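Local coordinates for protein putative hyaluronoglucosaminidase (Clostridium perfringens, PDB 6PWI) that probably removes terminal N-acetylhexosamines from glycans as a family 84 glycoside hydrolase, of which this chain is the catalytic barrel and flanking domains, at residues Tyr37-Gln41 / Ala440-Asn445; Tyr149-Lys155 / Gly204-Asn209; Asp176-Arg180 / Phe418-Val422; Trp390-Pro394 / Gly406-Leu411; Lys433-Phe437 / Ser458-Ile462. All coordinates share one frame; numbering follows the deposited sequence.

Contact 1: Tyr37-Gln41 / Ala440-Asn445; sequences YPIPQ and ADYGWN
Both oxygens of the Asp441 carboxylate meet the loop 37-41. OD1 takes the backbone N-H of Ile39, with Ile39 N to Asp441 OD1 3.2 Å, in a nearly straight bond (164° at the hydrogen) that arrives from the syn side but well out of the carboxylate plane. OD2 lies at the edge of the Tyr37 ring, 3.3 Å from Tyr37 CE1, and the carboxylate stands almost perpendicular to that ring. Having CG anti to the backbone N (chi1 -172°) is what carries the Asp441 group out to the loop. Past the cis peptide bond, Pro38 CB rests on Trp444 CB at 3.5 Å, the proline lying athwart the tryptophan side chain.

Where the helix ends, Asn445 ND2 donates to Ile39 O at 2.7 Å. The bond lies in the plane of the Asn445 amide but approaches from above the Ile39 carbonyl plane. Side chains of the helix end therefore take both the N-H and the C=O of Ile39. The amides of Gln41 and Asn445 stack head to tail with planes 17° apart; a water donates to Gln41 OE1 and to Asn445 OD1.

Further out, Asp173 accepts from both Gln41 N and Trp444 NE1, and Tyr174 O takes Gln41 NE2. Ser454 holds Asp441 OD2, while Asp457 binds Tyr37 OH. Such a seam joins the N-terminal domain, related to domain 2 of family 20 enzymes, to the helix that follows the eighth strand of the TIM barrel.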
# COMPACT_ATOMS: atom_id res chain seq x y z
N TYR A 37 -6.34 11.00 -5.83
CA TYR A 37 -6.04 10.17 -4.68
C TYR A 37 -4.56 10.31 -4.34
O TYR A 37 -3.72 10.31 -5.24
CB TYR A 37 -6.39 8.71 -4.95
CG TYR A 37 -7.84 8.37 -4.75
CD1 TYR A 37 -8.35 8.13 -3.48
CD2 TYR A 37 -8.72 8.32 -5.83
CE1 TYR A 37 -9.69 7.83 -3.29
CE2 TYR A 37 -10.07 8.02 -5.65
CZ TYR A 37 -10.55 7.78 -4.37
OH TYR A 37 -11.87 7.48 -4.17
N PRO A 38 -4.17 10.40 -3.04
CA PRO A 38 -5.13 10.42 -1.93
C PRO A 38 -5.99 11.68 -1.99
O PRO A 38 -5.63 12.64 -2.66
CB PRO A 38 -4.22 10.48 -0.69
CG PRO A 38 -2.91 9.91 -1.18
CD PRO A 38 -2.78 10.45 -2.59
N ILE A 39 -7.13 11.65 -1.29
CA ILE A 39 -8.08 12.75 -1.28
C ILE A 39 -7.39 13.98 -0.69
O ILE A 39 -6.98 13.96 0.47
CB ILE A 39 -9.36 12.39 -0.49
CG1 ILE A 39 -10.04 11.13 -1.03
CG2 ILE A 39 -10.31 13.58 -0.45
CD1 ILE A 39 -10.65 11.28 -2.41
N PRO A 40 -7.27 15.09 -1.45
CA PRO A 40 -6.57 16.27 -0.96
C PRO A 40 -7.31 16.82 0.25
O PRO A 40 -8.53 16.70 0.35
CB PRO A 40 -6.64 17.25 -2.14
CG PRO A 40 -6.86 16.35 -3.33
CD PRO A 40 -7.79 15.27 -2.82
N GLN A 41 -6.56 17.42 1.17
CA GLN A 41 -7.15 17.99 2.36
C GLN A 41 -8.13 19.09 1.97
O GLN A 41 -9.16 19.26 2.62
CB GLN A 41 -6.06 18.47 3.32
CG GLN A 41 -5.12 17.37 3.77
CD GLN A 41 -5.65 16.47 4.86
OE1 GLN A 41 -6.66 16.75 5.50
NE2 GLN A 41 -4.96 15.37 5.10
N ALA A 440 -2.05 4.29 1.30
CA ALA A 440 -1.61 5.57 0.78
C ALA A 440 -2.69 6.63 1.03
O ALA A 440 -2.38 7.70 1.55
CB ALA A 440 -1.29 5.45 -0.69
N ASP A 441 -3.93 6.31 0.65
CA ASP A 441 -5.06 7.22 0.77
C ASP A 441 -5.30 7.51 2.25
O ASP A 441 -5.35 8.67 2.66
CB ASP A 441 -6.28 6.61 0.08
CG ASP A 441 -7.49 7.53 -0.04
OD1 ASP A 441 -7.34 8.76 0.16
OD2 ASP A 441 -8.57 7.00 -0.35
N TYR A 442 -5.44 6.45 3.05
CA TYR A 442 -5.72 6.58 4.47
C TYR A 442 -4.58 7.30 5.18
O TYR A 442 -4.81 8.13 6.05
CB TYR A 442 -5.98 5.21 5.09
CG TYR A 442 -6.15 5.20 6.59
CD1 TYR A 442 -7.24 5.81 7.20
CD2 TYR A 442 -5.23 4.57 7.41
CE1 TYR A 442 -7.40 5.80 8.57
CE2 TYR A 442 -5.38 4.54 8.78
CZ TYR A 442 -6.47 5.15 9.37
OH TYR A 442 -6.62 5.13 10.72
N GLY A 443 -3.34 6.95 4.81
CA GLY A 443 -2.17 7.50 5.47
C GLY A 443 -2.06 9.01 5.26
O GLY A 443 -1.64 9.72 6.18
N TRP A 444 -2.44 9.47 4.06
CA TRP A 444 -2.35 10.87 3.68
C TRP A 444 -3.49 11.67 4.32
O TRP A 444 -3.23 12.67 4.99
CB TRP A 444 -2.32 11.03 2.16
CG TRP A 444 -2.20 12.46 1.72
CD1 TRP A 444 -3.22 13.33 1.47
CD2 TRP A 444 -0.99 13.20 1.51
NE1 TRP A 444 -2.73 14.56 1.11
CE2 TRP A 444 -1.36 14.51 1.13
CE3 TRP A 444 0.38 12.90 1.59
CZ2 TRP A 444 -0.43 15.51 0.84
CZ3 TRP A 444 1.31 13.88 1.32
CH2 TRP A 444 0.91 15.17 0.94
N ASN A 445 -4.73 11.22 4.10
CA ASN A 445 -5.93 11.92 4.53
C ASN A 445 -6.83 10.95 5.29
O ASN A 445 -7.57 10.19 4.67
CB ASN A 445 -6.70 12.50 3.34
CG ASN A 445 -7.90 13.35 3.73
OD1 ASN A 445 -8.48 13.17 4.80
ND2 ASN A 445 -8.29 14.27 2.86
O HOH W 1 -8.72 15.15 6.54

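Contact 2: Tyr149-Lys155 / Gly204-Asn209; sequences YGITSLK and GDFKMN
Lys155 and Asp205 supply the charged part of this contact. The lysine reaches out fully extended, and its NZ bonds to Asp205 OD1 at 2.8 Å in a salt bridge. It meets the oxygen on the syn side, about 31° out of the carboxylate plane. Arg71 is a second, long and weak ionic partner of the same oxygen.

Hydrogen bonds without a carboxylate hold the other end. Lys207 runs straight along the start of the helical segment and then bends at its last torsion (chi4 71°), turning NZ onto Ser153 OG at 2.6 Å. A water spans Tyr149 OH and Asn209 ND2, accepting from the amide; Asn209 ND2 also donates to Gln178 O.

The remaining contacts are van der Waals packing. Thr152 turns its methyl to the turn, CG2 sitting 3.4 Å from Asp205 O and a little farther from Gly204 O. Tyr149 CB lies against Lys207 CD at 3.9 Å, and the Tyr149 ring meets the base of the lysine obliquely while also forming a cation-pi pair with Arg180. Tyr149 OH touches Asn209 CB at 3.4 Å.

Gly204 to Lys207 form a type I beta turn whose last residue, Lys207, has left-handed helical backbone angles. This turn links helix 193-204 to the second barrel strand, so helix 144-158 of the N-terminal domain packs on an alpha-beta connection of a TIM barrel.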
# COMPACT_ATOMS: atom_id res chain seq x y z
N TYR A 149 5.24 15.96 -4.24
CA TYR A 149 3.86 15.54 -4.03
C TYR A 149 2.89 16.43 -4.80
O TYR A 149 1.95 15.92 -5.43
CB TYR A 149 3.50 15.46 -2.54
CG TYR A 149 4.45 14.65 -1.71
CD1 TYR A 149 4.98 13.46 -2.19
CD2 TYR A 149 4.84 15.07 -0.45
CE1 TYR A 149 5.88 12.71 -1.44
CE2 TYR A 149 5.74 14.33 0.31
CZ TYR A 149 6.26 13.15 -0.19
OH TYR A 149 7.14 12.41 0.55
N GLY A 150 3.12 17.75 -4.77
CA GLY A 150 2.32 18.70 -5.54
C GLY A 150 2.28 18.33 -7.02
O GLY A 150 1.22 18.29 -7.63
N ILE A 151 3.46 18.01 -7.57
CA ILE A 151 3.59 17.70 -8.98
C ILE A 151 2.92 16.36 -9.29
O ILE A 151 2.41 16.17 -10.40
CB ILE A 151 5.07 17.73 -9.41
CG1 ILE A 151 5.70 19.11 -9.17
CG2 ILE A 151 5.23 17.30 -10.86
CD1 ILE A 151 7.20 19.13 -9.27
N THR A 152 2.91 15.45 -8.31
CA THR A 152 2.23 14.17 -8.44
C THR A 152 0.73 14.40 -8.56
O THR A 152 0.06 13.72 -9.33
CB THR A 152 2.60 13.18 -7.32
OG1 THR A 152 4.00 12.92 -7.36
CG2 THR A 152 1.85 11.87 -7.41
N SER A 153 0.20 15.36 -7.80
CA SER A 153 -1.21 15.70 -7.94
C SER A 153 -1.49 16.20 -9.36
O SER A 153 -2.50 15.82 -9.94
CB SER A 153 -1.68 16.65 -6.90
OG SER A 153 -1.79 15.99 -5.65
N LEU A 154 -0.56 16.99 -9.92
CA LEU A 154 -0.70 17.45 -11.30
C LEU A 154 -0.67 16.27 -12.27
O LEU A 154 -1.36 16.29 -13.29
CB LEU A 154 0.42 18.44 -11.65
CG LEU A 154 0.23 19.87 -11.14
CD1 LEU A 154 1.47 20.71 -11.46
CD2 LEU A 154 -1.02 20.50 -11.72
N LYS A 155 0.12 15.24 -11.94
CA LYS A 155 0.24 14.05 -12.77
C LYS A 155 -1.11 13.34 -12.81
O LYS A 155 -1.55 12.88 -13.87
CB LYS A 155 1.32 13.11 -12.24
CG LYS A 155 1.70 12.00 -13.20
CD LYS A 155 2.38 10.81 -12.59
CE LYS A 155 2.49 9.68 -13.58
NZ LYS A 155 3.10 8.48 -12.96
N GLY A 204 4.63 5.82 -5.25
CA GLY A 204 5.07 7.16 -5.56
C GLY A 204 3.99 7.97 -6.27
O GLY A 204 3.95 9.20 -6.15
N ASP A 205 3.13 7.26 -7.01
CA ASP A 205 1.98 7.86 -7.66
C ASP A 205 0.91 8.26 -6.65
O ASP A 205 0.00 9.02 -6.99
CB ASP A 205 1.40 6.97 -8.77
CG ASP A 205 2.20 6.97 -10.07
OD1 ASP A 205 3.04 7.88 -10.26
OD2 ASP A 205 1.96 6.06 -10.90
N PHE A 206 1.00 7.77 -5.40
CA PHE A 206 -0.00 8.08 -4.39
C PHE A 206 0.64 8.68 -3.14
O PHE A 206 0.05 8.65 -2.05
CB PHE A 206 -0.96 6.90 -4.20
CG PHE A 206 -1.56 6.43 -5.50
CD1 PHE A 206 -2.53 7.19 -6.15
CD2 PHE A 206 -1.12 5.26 -6.11
CE1 PHE A 206 -3.05 6.78 -7.37
CE2 PHE A 206 -1.64 4.86 -7.33
CZ PHE A 206 -2.60 5.62 -7.96
N LYS A 207 1.83 9.27 -3.31
CA LYS A 207 2.46 10.12 -2.31
C LYS A 207 3.00 9.31 -1.13
O LYS A 207 3.18 9.86 -0.04
CB LYS A 207 1.51 11.23 -1.85
CG LYS A 207 0.94 12.11 -2.95
CD LYS A 207 0.24 13.34 -2.39
CE LYS A 207 -0.19 14.33 -3.45
NZ LYS A 207 -1.33 13.81 -4.24
N MET A 208 3.25 8.01 -1.34
CA MET A 208 3.93 7.21 -0.34
C MET A 208 5.40 7.64 -0.26
O MET A 208 5.95 8.12 -1.25
CB MET A 208 3.84 5.71 -0.68
CG MET A 208 2.48 5.13 -0.36
SD MET A 208 2.40 3.33 -0.57
CE MET A 208 1.43 2.86 0.86
N ASN A 209 6.01 7.47 0.92
CA ASN A 209 7.37 7.97 1.12
C ASN A 209 8.30 6.88 1.65
O ASN A 209 9.46 7.17 1.92
CB ASN A 209 7.39 9.27 1.93
CG ASN A 209 6.87 9.17 3.35
OD1 ASN A 209 6.66 8.08 3.89
ND2 ASN A 209 6.67 10.32 3.99
O HOH W 2 7.38 12.96 3.06

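Contact 3: Asp176-Arg180 / Phe418-Val422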
# COMPACT_ATOMS: atom_id res chain seq x y z
N ASP A 176 -1.72 13.74 6.98
CA ASP A 176 -2.02 13.48 8.38
C ASP A 176 -0.87 12.69 9.00
O ASP A 176 -0.50 12.96 10.13
CB ASP A 176 -3.39 12.80 8.54
CG ASP A 176 -4.54 13.77 8.36
OD1 ASP A 176 -4.46 14.88 8.93
OD2 ASP A 176 -5.50 13.42 7.62
N GLY A 177 -0.31 11.75 8.24
CA GLY A 177 0.75 10.88 8.73
C GLY A 177 2.13 11.33 8.24
O GLY A 177 2.27 11.78 7.11
N GLN A 178 3.13 11.18 9.12
CA GLN A 178 4.52 11.41 8.80
C GLN A 178 5.02 10.35 7.81
O GLN A 178 5.67 10.70 6.82
CB GLN A 178 5.33 11.49 10.11
CG GLN A 178 6.82 11.71 9.93
CD GLN A 178 7.64 11.47 11.18
OE1 GLN A 178 7.16 10.97 12.20
NE2 GLN A 178 8.91 11.83 11.12
N TRP A 179 4.70 9.07 8.05
CA TRP A 179 5.17 7.98 7.20
C TRP A 179 4.00 7.24 6.56
O TRP A 179 3.02 6.93 7.22
CB TRP A 179 6.08 7.01 7.97
CG TRP A 179 7.19 7.69 8.70
CD1 TRP A 179 7.35 7.72 10.06
CD2 TRP A 179 8.25 8.49 8.15
NE1 TRP A 179 8.46 8.46 10.38
CE2 TRP A 179 9.03 8.96 9.23
CE3 TRP A 179 8.64 8.87 6.85
CZ2 TRP A 179 10.16 9.77 9.06
CZ3 TRP A 179 9.76 9.67 6.68
CH2 TRP A 179 10.50 10.12 7.77
N ARG A 180 4.14 6.97 5.26
CA ARG A 180 3.17 6.23 4.47
C ARG A 180 3.91 5.30 3.52
O ARG A 180 4.70 5.74 2.69
CB ARG A 180 2.30 7.20 3.65
CG ARG A 180 1.71 8.35 4.44
CD ARG A 180 1.18 9.47 3.57
NE ARG A 180 2.16 10.09 2.67
CZ ARG A 180 3.07 11.00 3.03
NH1 ARG A 180 3.14 11.41 4.29
NH2 ARG A 180 3.91 11.49 2.13
N PHE A 418 -1.30 8.97 16.03
CA PHE A 418 -0.19 8.13 15.59
C PHE A 418 0.54 8.79 14.42
O PHE A 418 -0.02 9.66 13.76
CB PHE A 418 -0.66 6.70 15.31
CG PHE A 418 -1.51 6.51 14.08
CD1 PHE A 418 -1.03 5.79 13.00
CD2 PHE A 418 -2.78 7.06 14.00
CE1 PHE A 418 -1.80 5.62 11.86
CE2 PHE A 418 -3.55 6.88 12.86
CZ PHE A 418 -3.06 6.16 11.80
N LYS A 419 1.77 8.32 14.17
CA LYS A 419 2.77 9.00 13.37
C LYS A 419 2.66 8.61 11.90
O LYS A 419 3.22 9.27 11.03
CB LYS A 419 4.18 8.65 13.86
CG LYS A 419 4.58 9.24 15.20
CD LYS A 419 6.04 9.02 15.55
CE LYS A 419 6.62 10.16 16.37
NZ LYS A 419 7.90 9.77 17.00
N GLY A 420 1.96 7.50 11.61
CA GLY A 420 1.89 7.00 10.25
C GLY A 420 1.73 5.48 10.20
O GLY A 420 1.64 4.83 11.24
N ILE A 421 1.71 4.93 8.98
CA ILE A 421 1.34 3.54 8.82
C ILE A 421 2.08 2.94 7.63
O ILE A 421 2.27 3.59 6.60
CB ILE A 421 -0.20 3.41 8.71
CG1 ILE A 421 -0.65 1.96 8.52
CG2 ILE A 421 -0.77 4.35 7.65
CD1 ILE A 421 -2.07 1.68 8.98
N VAL A 422 2.54 1.69 7.80
CA VAL A 422 3.02 0.90 6.68
C VAL A 422 2.23 -0.41 6.62
O VAL A 422 1.84 -0.94 7.65
CB VAL A 422 4.54 0.64 6.73
CG1 VAL A 422 5.33 1.92 6.52
CG2 VAL A 422 4.97 -0.08 7.99
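Gln178 starts against the backbone of the opposite segment, with its CB 3.2 Å from Lys419 O. CG, anti to the backbone N (chi1 179°), lies 3.6 Å above the plane of the Trp179 ring, toward the ring's rim. From there the chain runs on extended beside Lys419, the two pointing the same way, and Gln178 OE1 comes 4.0 Å from Lys419 CD. At the tip NE2 donates to Glu326, while Lys419 NZ turns to Asp359 in a salt bridge.

Beneath these side chains the first barrel strand meets the eighth in parallel, the pairing that closes the eight-stranded TIM barrel. Gln178 N donates to Lys419 O at 2.7 Å, and Trp179 N adds a weak second bond to the same oxygen. Further along, Ile421 N donates to Trp179 O at 3.0 Å, from 32° out of the carbonyl plane. Gly420, between Lys419 and Ile421 in the chain, has backbone angles that call for glycine (phi 150°), and its CA lies close to Trp179 O. Arg180 and Ile421 face helix 433-444, and Trp179 lies on the other side of the sheet. The guanidinium of Arg180 folds back so that NH1 makes a weak bond to Gly177 O at 3.0 Å, in the plane of the group, beside a salt bridge to Asp126.

Contact 4: Trp390-Pro394 / Gly406-Leu411. With EDO (1,2-ethanediol), chain H.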
# COMPACT_ATOMS: atom_id res chain seq x y z
N TRP A 390 2.63 -0.57 12.23
CA TRP A 390 2.92 -1.66 11.30
C TRP A 390 1.64 -2.47 11.12
O TRP A 390 1.20 -3.14 12.06
CB TRP A 390 4.08 -2.50 11.85
CG TRP A 390 4.41 -3.79 11.16
CD1 TRP A 390 3.55 -4.68 10.57
CD2 TRP A 390 5.73 -4.38 11.03
NE1 TRP A 390 4.24 -5.75 10.06
CE2 TRP A 390 5.58 -5.60 10.32
CE3 TRP A 390 7.01 -3.98 11.42
CZ2 TRP A 390 6.66 -6.42 10.02
CZ3 TRP A 390 8.08 -4.80 11.12
CH2 TRP A 390 7.91 -6.00 10.43
N LEU A 391 1.03 -2.38 9.93
CA LEU A 391 -0.24 -3.05 9.68
C LEU A 391 -0.02 -4.41 9.03
O LEU A 391 0.45 -4.49 7.89
CB LEU A 391 -1.14 -2.16 8.81
CG LEU A 391 -2.52 -2.74 8.51
CD1 LEU A 391 -3.33 -2.89 9.79
CD2 LEU A 391 -3.27 -1.88 7.51
N ASN A 392 -0.38 -5.46 9.75
CA ASN A 392 -0.26 -6.82 9.27
C ASN A 392 -1.46 -7.19 8.40
O ASN A 392 -2.21 -8.11 8.72
CB ASN A 392 -0.03 -7.81 10.42
CG ASN A 392 1.44 -7.97 10.74
OD1 ASN A 392 2.27 -8.01 9.84
ND2 ASN A 392 1.76 -8.06 12.02
N TRP A 393 -1.63 -6.44 7.31
CA TRP A 393 -2.58 -6.72 6.24
C TRP A 393 -2.07 -6.02 5.00
O TRP A 393 -1.67 -4.86 5.09
CB TRP A 393 -3.99 -6.23 6.60
CG TRP A 393 -4.96 -6.29 5.47
CD1 TRP A 393 -5.68 -7.38 5.06
CD2 TRP A 393 -5.33 -5.23 4.57
NE1 TRP A 393 -6.47 -7.07 3.98
CE2 TRP A 393 -6.28 -5.75 3.66
CE3 TRP A 393 -4.96 -3.88 4.45
CZ2 TRP A 393 -6.86 -4.98 2.65
CZ3 TRP A 393 -5.53 -3.12 3.46
CH2 TRP A 393 -6.47 -3.66 2.57
N PRO A 394 -2.10 -6.64 3.80
CA PRO A 394 -2.77 -7.92 3.59
C PRO A 394 -1.87 -9.15 3.55
O PRO A 394 -2.15 -10.09 2.80
CB PRO A 394 -3.34 -7.66 2.19
CG PRO A 394 -2.20 -6.97 1.48
CD PRO A 394 -1.57 -6.08 2.55
N GLY A 406 -9.37 -7.06 -0.49
CA GLY A 406 -10.57 -6.35 -0.06
C GLY A 406 -10.27 -4.90 0.31
O GLY A 406 -9.12 -4.47 0.26
N LYS A 407 -11.31 -4.17 0.71
CA LYS A 407 -11.19 -2.78 1.13
C LYS A 407 -10.44 -2.70 2.47
O LYS A 407 -10.24 -3.71 3.14
CB LYS A 407 -12.59 -2.19 1.28
CG LYS A 407 -13.44 -2.85 2.36
CD LYS A 407 -14.91 -2.59 2.21
CE LYS A 407 -15.70 -2.93 3.46
NZ LYS A 407 -17.08 -2.40 3.38
N GLY A 408 -10.07 -1.48 2.86
CA GLY A 408 -9.34 -1.24 4.09
C GLY A 408 -10.25 -1.21 5.32
O GLY A 408 -10.45 -0.17 5.93
N GLU A 409 -10.77 -2.39 5.68
CA GLU A 409 -11.67 -2.57 6.81
C GLU A 409 -10.98 -2.23 8.13
O GLU A 409 -11.65 -1.86 9.09
CB GLU A 409 -12.11 -4.03 6.89
CG GLU A 409 -13.38 -4.33 6.13
CD GLU A 409 -13.93 -5.72 6.40
OE1 GLU A 409 -13.79 -6.60 5.51
OE2 GLU A 409 -14.48 -5.93 7.51
N MET A 410 -9.65 -2.38 8.19
CA MET A 410 -8.92 -2.25 9.45
C MET A 410 -8.48 -0.81 9.70
O MET A 410 -7.76 -0.54 10.66
CB MET A 410 -7.70 -3.17 9.48
CG MET A 410 -8.08 -4.63 9.42
SD MET A 410 -6.72 -5.72 8.98
CE MET A 410 -6.01 -6.03 10.59
N LEU A 411 -8.92 0.12 8.84
CA LEU A 411 -8.44 1.50 8.88
C LEU A 411 -9.55 2.42 9.38
O LEU A 411 -10.46 2.75 8.62
CB LEU A 411 -7.98 1.90 7.47
CG LEU A 411 -6.96 0.97 6.81
CD1 LEU A 411 -6.59 1.46 5.42
CD2 LEU A 411 -5.71 0.83 7.67
C1 EDO H . 6.97 -7.45 14.04
O1 EDO H . 8.03 -8.19 13.46
C2 EDO H . 5.79 -7.25 13.15
O2 EDO H . 5.08 -8.42 12.72
O HOH W 3 -8.60 -8.35 2.27
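At the C-terminal end of the seventh strand of the TIM barrel, Leu391 and Trp393 pack on the loop 406-411, part of a connection that reaches the eighth strand without a helix. Leu391 points its CD2 methyl at Leu411 CD2, 3.7 Å away, and its other methyl, CD1, faces Met410 CE. Trp393 has its CG anti to the backbone N (chi1 171°), which carries the indole toward the loop. The sulfur of Met410 makes a Met-aromatic contact with it: SD is 3.7 Å from Trp393 CB and approaches the five-membered ring obliquely, 38° off its normal.

The far end of the indole reaches the start of the loop. Here Gly406 O lies in the plane of the Trp393 ring, 3.3 Å from CZ2 at its edge, and Lys407 O approaches obliquely, slightly farther off. A water receives the N-H of Trp393 NE1 and also that of Gly406 N, which ties the ring edge to the loop backbone. Pro394 CB, which follows a cis peptide bond, lies over one face of the same indole. Ala435 of helix 433-444 also touches Trp393.

Trp390, on the strand itself, does not meet the loop. Its NE1 donates to Asn392 OD1 at 3.0 Å, from above the amide plane of the asparagine. An ethanediol, probably from the crystallisation liquor, rests on the Trp390 ring with C2 3.2 Å above the centre of the indole, and Asn392 ND2 makes a long, weak bond to its O2.

Contact 5: Lys433-Phe437 / Ser458-Ile462; sequences KVALF and SFKYI
Phe437 and Ser458 form one of the close-packed ends of this helix pair, whose axes approach to 9.9 Å with their directions 124° apart. Ser458 CB sits over the Phe437 ring, 3.5 Å from its centroid, in a CH-pi contact. Phe437 reaches across because its CG is anti to the backbone N (chi1 -165°). Tyr461 lies alongside in a nearly parallel plane but slid so far that the rings barely overlap; its CD2 is 3.6 Å from Phe437 CE1. At the middle, Val434 CG2 touches both Phe459 CE1 and Ile462 CD1, each at 3.6 Å.

Packing is looser at Lys433, which lies flank to flank and head to tail with Ile462, its CB 3.9 Å from Ile462 CG2. Its NZ gives a hydrogen to a water that in turn donates to Ile462 O, and Asp198 pairs with the same ammonium. Water also enters beside the tight Phe437-Ser458 packing, linking Val434 O to Ser458 OG, a hydroxyl also bonded to Trp455 O. The more open side is that of the partly exposed Tyr461, whose OH bonds to Glu35.

No hydrogen bond passes directly between the segments, so apolar and aromatic packing holds the helices together while water bridges the polar groups beside it.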
# COMPACT_ATOMS: atom_id res chain seq x y z
N LYS A 433 -1.08 -4.29 -4.65
CA LYS A 433 -1.27 -2.89 -5.02
C LYS A 433 -2.58 -2.34 -4.47
O LYS A 433 -2.68 -1.14 -4.23
CB LYS A 433 -1.14 -2.65 -6.53
CG LYS A 433 0.29 -2.67 -7.05
CD LYS A 433 0.35 -2.67 -8.55
CE LYS A 433 1.75 -2.64 -9.12
NZ LYS A 433 1.68 -2.25 -10.54
N VAL A 434 -3.57 -3.23 -4.25
CA VAL A 434 -4.88 -2.86 -3.73
C VAL A 434 -4.72 -2.24 -2.35
O VAL A 434 -5.24 -1.15 -2.07
CB VAL A 434 -5.86 -4.05 -3.73
CG1 VAL A 434 -7.18 -3.72 -3.06
CG2 VAL A 434 -6.08 -4.63 -5.12
N ALA A 435 -3.95 -2.91 -1.48
CA ALA A 435 -3.72 -2.43 -0.13
C ALA A 435 -2.81 -1.21 -0.14
O ALA A 435 -3.02 -0.29 0.66
CB ALA A 435 -3.16 -3.54 0.71
N LEU A 436 -1.82 -1.18 -1.04
CA LEU A 436 -0.94 -0.03 -1.11
C LEU A 436 -1.77 1.23 -1.35
O LEU A 436 -1.58 2.23 -0.67
CB LEU A 436 0.13 -0.22 -2.19
CG LEU A 436 1.52 -0.60 -1.69
CD1 LEU A 436 1.54 -2.00 -1.12
CD2 LEU A 436 2.54 -0.48 -2.82
N PHE A 437 -2.72 1.14 -2.29
CA PHE A 437 -3.62 2.24 -2.57
C PHE A 437 -4.36 2.66 -1.30
O PHE A 437 -4.46 3.85 -1.02
CB PHE A 437 -4.60 1.87 -3.68
CG PHE A 437 -5.33 3.03 -4.29
CD1 PHE A 437 -4.84 3.66 -5.43
CD2 PHE A 437 -6.51 3.51 -3.74
CE1 PHE A 437 -5.52 4.73 -6.00
CE2 PHE A 437 -7.19 4.58 -4.31
CZ PHE A 437 -6.70 5.18 -5.44
N SER A 458 -9.69 2.36 -6.87
CA SER A 458 -8.31 1.93 -7.01
C SER A 458 -8.09 1.08 -8.26
O SER A 458 -7.04 1.19 -8.89
CB SER A 458 -7.84 1.22 -5.77
OG SER A 458 -8.47 -0.04 -5.62
N PHE A 459 -9.08 0.26 -8.63
CA PHE A 459 -8.84 -0.74 -9.66
C PHE A 459 -8.42 -0.11 -10.99
O PHE A 459 -7.59 -0.68 -11.70
CB PHE A 459 -9.96 -1.79 -9.71
CG PHE A 459 -9.98 -2.63 -8.45
CD1 PHE A 459 -9.11 -3.70 -8.30
CD2 PHE A 459 -10.80 -2.27 -7.39
CE1 PHE A 459 -9.08 -4.42 -7.11
CE2 PHE A 459 -10.77 -2.99 -6.21
CZ PHE A 459 -9.91 -4.06 -6.07
N LYS A 460 -8.95 1.07 -11.31
CA LYS A 460 -8.61 1.69 -12.58
C LYS A 460 -7.13 2.09 -12.61
O LYS A 460 -6.52 2.10 -13.67
CB LYS A 460 -9.55 2.86 -12.93
CG LYS A 460 -9.33 4.14 -12.13
CD LYS A 460 -10.31 5.25 -12.48
CE LYS A 460 -11.61 5.15 -11.73
NZ LYS A 460 -11.44 5.59 -10.33
N TYR A 461 -6.57 2.39 -11.43
CA TYR A 461 -5.17 2.77 -11.32
C TYR A 461 -4.27 1.53 -11.34
O TYR A 461 -3.19 1.56 -11.92
CB TYR A 461 -4.94 3.58 -10.05
CG TYR A 461 -5.74 4.85 -10.02
CD1 TYR A 461 -5.35 5.95 -10.77
CD2 TYR A 461 -6.91 4.94 -9.29
CE1 TYR A 461 -6.09 7.12 -10.77
CE2 TYR A 461 -7.67 6.10 -9.27
CZ TYR A 461 -7.25 7.20 -10.02
OH TYR A 461 -7.98 8.35 -10.01
N ILE A 462 -4.73 0.46 -10.69
CA ILE A 462 -3.93 -0.74 -10.57
C ILE A 462 -3.88 -1.44 -11.92
O ILE A 462 -2.82 -1.94 -12.32
CB ILE A 462 -4.48 -1.66 -9.46
CG1 ILE A 462 -4.48 -0.94 -8.11
CG2 ILE A 462 -3.72 -2.98 -9.42
CD1 ILE A 462 -5.27 -1.64 -7.04
O HOH W 4 -0.26 -0.58 -11.77
O HOH W 5 -7.86 -0.15 -2.85

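How the contacts relate
All five contacts are largely buried, but they serve different joints. Contact 3 closes the barrel through backbone bonds, and contact 4 continues from the neighbouring strand 387-391, where Val422 O probably receives the N-H of Leu391. Contacts 1 and 2 fasten the N-terminal domain to the barrel, each with two hydrogen bonds made by side chains; only contact 2 has a salt bridge between its segments. Contacts 4 and 5 have no direct hydrogen bond across their segments and rely on apolar and aromatic packing. Water bridges occur in contacts 1, 2, 4 and 5. Helix 433-444 serves both contact 1 and contact 5, and Phe206 of contact 2 packs on Phe437 and Tyr461 of contact 5.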